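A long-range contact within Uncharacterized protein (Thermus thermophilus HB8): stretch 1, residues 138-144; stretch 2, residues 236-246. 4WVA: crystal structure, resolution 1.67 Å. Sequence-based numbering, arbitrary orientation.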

ATOM      1  N   PHE A 138      -6.520  25.241  -2.189  1.00 11.19           N
ATOM      2  CA  PHE A 138      -5.339  25.156  -3.019  1.00 10.80           C
ATOM      3  C   PHE A 138      -5.203  23.745  -3.629  1.00 10.64           C
ATOM      4  O   PHE A 138      -4.978  23.595  -4.831  1.00 10.41           O
ATOM      5  CB  PHE A 138      -4.093  25.552  -2.200  1.00 10.86           C
ATOM      6  CG  PHE A 138      -2.775  25.386  -2.917  1.00 10.21           C
ATOM      7  CD1 PHE A 138      -2.643  25.591  -4.292  1.00 10.37           C
ATOM      8  CD2 PHE A 138      -1.631  25.062  -2.194  1.00 10.61           C
ATOM      9  CE1 PHE A 138      -1.435  25.459  -4.931  1.00 10.21           C
ATOM     10  CE2 PHE A 138      -0.412  24.941  -2.827  1.00 10.37           C
ATOM     11  CZ  PHE A 138      -0.306  25.132  -4.193  1.00 10.45           C
ATOM     12  N   HIS A 139      -5.342  22.714  -2.797  1.00 11.09           N
ATOM     13  CA  HIS A 139      -5.251  21.352  -3.293  1.00 11.48           C
ATOM     14  C   HIS A 139      -6.368  21.105  -4.322  1.00 11.83           C
ATOM     15  O   HIS A 139      -6.137  20.523  -5.378  1.00 12.31           O
ATOM     16  CB  HIS A 139      -5.340  20.359  -2.145  1.00 11.13           C
ATOM     17  CG  HIS A 139      -4.075  20.204  -1.349  1.00 11.73           C
ATOM     18  ND1 HIS A 139      -3.315  21.265  -0.885  1.00 13.02           N
ATOM     19  CD2 HIS A 139      -3.457  19.088  -0.917  1.00 11.31           C
ATOM     20  CE1 HIS A 139      -2.277  20.791  -0.205  1.00 11.50           C
ATOM     21  NE2 HIS A 139      -2.358  19.475  -0.190  1.00 12.96           N
ATOM     22  N   ARG A 140      -7.564  21.587  -4.028  1.00 12.63           N
ATOM     23  CA  ARG A 140      -8.669  21.437  -4.968  1.00 13.02           C
ATOM     24  C   ARG A 140      -8.375  22.084  -6.323  1.00 12.46           C
ATOM     25  O   ARG A 140      -8.672  21.505  -7.363  1.00 12.64           O
ATOM     26  CB  ARG A 140      -9.942  22.004  -4.367  1.00 14.69           C
ATOM     27  CG  ARG A 140     -11.154  21.783  -5.237  1.00 16.84           C
ATOM     28  CD  ARG A 140     -12.359  22.387  -4.574  1.00 18.73           C
ATOM     29  NE  ARG A 140     -12.662  21.741  -3.297  1.00 20.92           N
ATOM     30  CZ  ARG A 140     -12.717  22.335  -2.117  1.00 22.81           C
ATOM     31  NH1 ARG A 140     -12.480  23.642  -1.980  1.00 24.39           N
ATOM     32  NH2 ARG A 140     -13.046  21.608  -1.054  1.00 23.56           N
ATOM     33  N   TRP A 141      -7.810  23.299  -6.300  1.00 11.89           N
ATOM     34  CA  TRP A 141      -7.393  23.981  -7.508  1.00 11.94           C
ATOM     35  C   TRP A 141      -6.391  23.147  -8.302  1.00 12.06           C
ATOM     36  O   TRP A 141      -6.481  23.051  -9.525  1.00 12.30           O
ATOM     37  CB  TRP A 141      -6.818  25.383  -7.180  1.00 12.23           C
ATOM     38  CG  TRP A 141      -6.368  26.070  -8.401  1.00 13.09           C
ATOM     39  CD1 TRP A 141      -7.141  26.827  -9.234  1.00 13.43           C
ATOM     40  CD2 TRP A 141      -5.073  26.014  -8.996  1.00 13.85           C
ATOM     41  NE1 TRP A 141      -6.409  27.247 -10.307  1.00 13.80           N
ATOM     42  CE2 TRP A 141      -5.135  26.765 -10.191  1.00 14.55           C
ATOM     43  CE3 TRP A 141      -3.863  25.405  -8.641  1.00 14.79           C
ATOM     44  CZ2 TRP A 141      -4.035  26.932 -11.022  1.00 15.70           C
ATOM     45  CZ3 TRP A 141      -2.775  25.569  -9.476  1.00 15.76           C
ATOM     46  CH2 TRP A 141      -2.871  26.322 -10.647  1.00 15.86           C
ATOM     47  N   LEU A 142      -5.408  22.568  -7.618  1.00 11.37           N
ATOM     48  CA  LEU A 142      -4.423  21.767  -8.299  1.00 11.81           C
ATOM     49  C   LEU A 142      -5.070  20.664  -9.142  1.00 11.78           C
ATOM     50  O   LEU A 142      -4.749  20.529 -10.309  1.00 11.81           O
ATOM     51  CB  LEU A 142      -3.401  21.177  -7.306  1.00 12.05           C
ATOM     52  CG  LEU A 142      -2.398  22.140  -6.690  1.00 12.37           C
ATOM     53  CD1 LEU A 142      -1.668  21.455  -5.539  1.00 13.42           C
ATOM     54  CD2 LEU A 142      -1.389  22.640  -7.710  1.00 12.82           C
ATOM     55  N   TYR A 143      -5.982  19.890  -8.565  1.00 12.84           N
ATOM     56  CA  TYR A 143      -6.635  18.816  -9.328  1.00 13.43           C
ATOM     57  C   TYR A 143      -7.575  19.351 -10.400  1.00 14.20           C
ATOM     58  O   TYR A 143      -7.595  18.843 -11.512  1.00 14.02           O
ATOM     59  CB  TYR A 143      -7.351  17.839  -8.401  1.00 13.80           C
ATOM     60  CG  TYR A 143      -6.355  17.116  -7.545  1.00 14.06           C
ATOM     61  CD1 TYR A 143      -5.526  16.158  -8.097  1.00 14.06           C
ATOM     62  CD2 TYR A 143      -6.188  17.437  -6.208  1.00 14.25           C
ATOM     63  CE1 TYR A 143      -4.587  15.510  -7.333  1.00 14.06           C
ATOM     64  CE2 TYR A 143      -5.235  16.807  -5.437  1.00 14.31           C
ATOM     65  CZ  TYR A 143      -4.446  15.839  -5.994  1.00 14.02           C
ATOM     66  OH  TYR A 143      -3.481  15.193  -5.267  1.00 15.14           O
ATOM     67  N   HIS A 144      -8.327  20.395 -10.082  1.00 15.76           N
ATOM     68  CA  HIS A 144      -9.271  20.948 -11.065  1.00 17.65           C
ATOM     69  C   HIS A 144      -8.543  21.525 -12.278  1.00 16.78           C
ATOM     70  O   HIS A 144      -8.958  21.308 -13.421  1.00 17.14           O
ATOM     71  CB  HIS A 144     -10.154  22.029 -10.421  1.00 19.53           C
ATOM     72  CG  HIS A 144     -11.185  22.615 -11.353  1.00 24.61           C
ATOM     73  ND1 HIS A 144     -11.085  23.889 -11.871  1.00 28.23           N
ATOM     74  CD2 HIS A 144     -12.335  22.100 -11.850  1.00 27.44           C
ATOM     75  CE1 HIS A 144     -12.124  24.136 -12.650  1.00 28.11           C
ATOM     76  NE2 HIS A 144     -12.900  23.065 -12.653  1.00 29.24           N
ATOM     77  N   GLY A 236       8.952  15.314  -8.392  1.00  9.28           N
ATOM     78  CA  GLY A 236       9.124  16.093  -7.178  1.00  9.28           C
ATOM     79  C   GLY A 236       7.831  16.747  -6.699  1.00  9.04           C
ATOM     80  O   GLY A 236       7.434  16.574  -5.546  1.00  8.66           O
ATOM     81  N   PHE A 237       7.182  17.497  -7.592  1.00  8.77           N
ATOM     82  CA  PHE A 237       5.928  18.184  -7.304  1.00  9.33           C
ATOM     83  C   PHE A 237       4.919  17.177  -6.770  1.00  9.18           C
ATOM     84  O   PHE A 237       4.292  17.392  -5.761  1.00  9.30           O
ATOM     85  CB  PHE A 237       5.393  18.865  -8.564  1.00  9.32           C
ATOM     86  CG  PHE A 237       4.327  19.890  -8.306  1.00  9.73           C
ATOM     87  CD1 PHE A 237       3.046  19.514  -7.991  1.00  9.88           C
ATOM     88  CD2 PHE A 237       4.609  21.249  -8.419  1.00  9.60           C
ATOM     89  CE1 PHE A 237       2.066  20.461  -7.763  1.00 10.12           C
ATOM     90  CE2 PHE A 237       3.635  22.195  -8.198  1.00 10.04           C
ATOM     91  CZ  PHE A 237       2.366  21.808  -7.864  1.00 10.34           C
ATOM     92  N   ASN A 238       4.805  16.046  -7.448  1.00  9.32           N
ATOM     93  CA  ASN A 238       3.811  15.052  -7.072  1.00  9.36           C
ATOM     94  C   ASN A 238       4.106  14.285  -5.799  1.00  9.20           C
ATOM     95  O   ASN A 238       3.184  13.960  -5.043  1.00  9.35           O
ATOM     96  CB  ASN A 238       3.538  14.118  -8.253  1.00  9.13           C
ATOM     97  CG  ASN A 238       2.590  14.755  -9.245  1.00  9.27           C
ATOM     98  OD1 ASN A 238       1.379  14.763  -9.035  1.00  9.54           O
ATOM     99  ND2 ASN A 238       3.143  15.353 -10.303  1.00  9.50           N
ATOM    100  N   ALA A 239       5.374  14.000  -5.533  1.00  9.36           N
ATOM    101  CA  ALA A 239       5.726  13.364  -4.275  1.00  9.21           C
ATOM    102  C   ALA A 239       5.410  14.295  -3.128  1.00  8.92           C
ATOM    103  O   ALA A 239       4.876  13.874  -2.090  1.00  8.61           O
ATOM    104  CB  ALA A 239       7.188  12.988  -4.248  1.00  9.33           C
ATOM    105  N   ILE A 240       5.738  15.570  -3.306  1.00  8.74           N
ATOM    106  CA  ILE A 240       5.450  16.580  -2.278  1.00  8.77           C
ATOM    107  C   ILE A 240       3.939  16.751  -2.057  1.00  8.84           C
ATOM    108  O   ILE A 240       3.459  16.851  -0.904  1.00  9.20           O
ATOM    109  CB  ILE A 240       6.183  17.912  -2.615  1.00  8.51           C
ATOM    110  CG1 ILE A 240       7.683  17.743  -2.315  1.00  8.85           C
ATOM    111  CG2 ILE A 240       5.610  19.105  -1.858  1.00  8.73           C
ATOM    112  CD1 ILE A 240       8.530  18.834  -2.897  1.00  8.64           C
ATOM    113  N   LEU A 241       3.174  16.748  -3.147  1.00  9.17           N
ATOM    114  CA  LEU A 241       1.711  16.806  -3.060  1.00  9.46           C
ATOM    115  C   LEU A 241       1.113  15.588  -2.357  1.00  9.48           C
ATOM    116  O   LEU A 241       0.208  15.722  -1.538  1.00 10.14           O
ATOM    117  CB  LEU A 241       1.104  16.994  -4.442  1.00  9.82           C
ATOM    118  CG  LEU A 241      -0.429  16.956  -4.572  1.00 10.17           C
ATOM    119  CD1 LEU A 241      -1.116  17.947  -3.643  1.00 10.53           C
ATOM    120  CD2 LEU A 241      -0.836  17.223  -6.010  1.00 10.66           C
ATOM    121  N   GLN A 242       1.613  14.394  -2.665  1.00  9.80           N
ATOM    122  CA  GLN A 242       1.115  13.192  -1.986  1.00 10.48           C
ATOM    123  C   GLN A 242       1.377  13.303  -0.484  1.00  9.78           C
ATOM    124  O   GLN A 242       0.509  13.007   0.323  1.00  9.68           O
ATOM    125  CB  GLN A 242       1.765  11.939  -2.564  1.00 12.28           C
ATOM    126  CG  GLN A 242       1.450  10.635  -1.821  1.00 13.85           C
ATOM    127  CD  GLN A 242       0.021  10.120  -2.009  1.00 15.87           C
ATOM    128  OE1 GLN A 242      -0.754  10.632  -2.821  1.00 17.53           O
ATOM    129  NE2 GLN A 242      -0.324   9.093  -1.240  1.00 16.71           N
ATOM    130  N   ARG A 243       2.597  13.693  -0.104  1.00  9.39           N
ATOM    131  CA  ARG A 243       2.898  13.878   1.314  1.00  9.27           C
ATOM    132  C   ARG A 243       1.971  14.920   1.935  1.00  9.21           C
ATOM    133  O   ARG A 243       1.426  14.702   3.026  1.00  9.45           O
ATOM    134  CB  ARG A 243       4.359  14.254   1.529  1.00  9.35           C
ATOM    135  CG  ARG A 243       4.728  14.561   2.971  1.00  9.42           C
ATOM    136  CD  ARG A 243       4.430  13.453   3.966  1.00  9.65           C
ATOM    137  NE  ARG A 243       4.830  13.854   5.312  1.00 10.11           N
ATOM    138  CZ  ARG A 243       6.055  13.687   5.832  1.00 10.60           C
ATOM    139  NH1 ARG A 243       7.012  13.095   5.152  1.00 11.12           N
ATOM    140  NH2 ARG A 243       6.316  14.111   7.056  1.00 11.41           N
ATOM    141  N   ALA A 244       1.771  16.031   1.232  1.00  9.31           N
ATOM    142  CA  ALA A 244       0.951  17.104   1.740  1.00  9.71           C
ATOM    143  C   ALA A 244      -0.509  16.662   1.893  1.00  9.69           C
ATOM    144  O   ALA A 244      -1.154  17.044   2.860  1.00  9.92           O
ATOM    145  CB  ALA A 244       1.071  18.323   0.850  1.00  9.67           C
ATOM    146  N   ASN A 245      -1.020  15.878   0.944  1.00  9.86           N
ATOM    147  CA  ASN A 245      -2.372  15.292   1.062  1.00 10.21           C
ATOM    148  C   ASN A 245      -2.522  14.408   2.304  1.00 10.14           C
ATOM    149  O   ASN A 245      -3.517  14.516   3.034  1.00 10.68           O
ATOM    150  CB  ASN A 245      -2.753  14.461  -0.162  1.00 10.65           C
ATOM    151  CG  ASN A 245      -3.131  15.305  -1.365  1.00 11.45           C
ATOM    152  OD1 ASN A 245      -3.699  16.382  -1.226  1.00 13.11           O
ATOM    153  ND2 ASN A 245      -2.842  14.806  -2.549  1.00 11.95           N
ATOM    154  N   ARG A 246      -1.542  13.550   2.557  1.00 10.29           N
ATOM    155  CA  ARG A 246      -1.562  12.726   3.759  1.00 11.13           C
ATOM    156  C   ARG A 246      -1.613  13.582   5.021  1.00 10.37           C
ATOM    157  O   ARG A 246      -2.345  13.280   5.984  1.00 10.08           O
ATOM    158  CB  ARG A 246      -0.316  11.827   3.816  1.00 12.75           C
ATOM    159  CG  ARG A 246      -0.253  10.822   2.692  1.00 14.90           C
ATOM    160  CD  ARG A 246      -0.823   9.495   3.059  1.00 17.92           C
ATOM    161  NE  ARG A 246      -0.664   8.521   1.970  1.00 19.99           N
ATOM    162  CZ  ARG A 246      -1.161   7.297   2.025  1.00 21.89           C
ATOM    163  NH1 ARG A 246      -1.816   6.897   3.119  1.00 21.91           N
ATOM    164  NH2 ARG A 246      -1.013   6.468   0.988  1.00 23.43           N
TER

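The two stretches are helical segments that cross at 137° between their N-to-C directions, with axes no nearer than 12.0 Å. At that spacing the backbones do not touch, and side chains bridge the gap, burying 322 Å² in total. On the first helix the contact falls to His 139, Leu 142 and Tyr 143; on the second, Phe 237, Leu 241, Ala 244 and Asn 245 recur at the three- to four-residue spacing that lines up one helical face.

Leu 241 lies at the centre. Its CA-to-CB bond points toward the first helix, and in the t, p rotamer (175°, 54°) it touches all three residues there: its CD1 lies 4.0 Å from CD1 of Leu 142 and 3.8 Å from CD2 of His 139, and its CD2 lies 3.9 Å from CZ of Tyr 143; both methyls also lie near Leu 142 and Tyr 143. Leu 142, also directed toward its partner helix, adopts m, t; its CD2 meets CZ of Phe 237 at 3.8 Å, at the edge of the phenyl ring. Phe 237 leaves its backbone sideways, yet with chi1 at -164° (t) its ring tip reaches the leucine.

The polar link joins two side chains that also start sideways. Tyr 143 and Asn 245 both take the m well at chi1, which brings their ends together: ND2 of Asn 245 donates a hydrogen bond to OH of Tyr 143 at 2.8 Å, with an N-H...O angle of 146°. The length of tyrosine suits this role, since its hydroxyl reaches the amide while the ring carbon behind it still packs against Leu 241.

His 139 points toward the second helix with chi1 at -78° (m), and ND1 is hydrogen-bonded elsewhere in the structure. Its NE2 lies 3.8 Å from CB of Ala 244, whose short side chain also points toward the first helix and meets the imidazole at its edge.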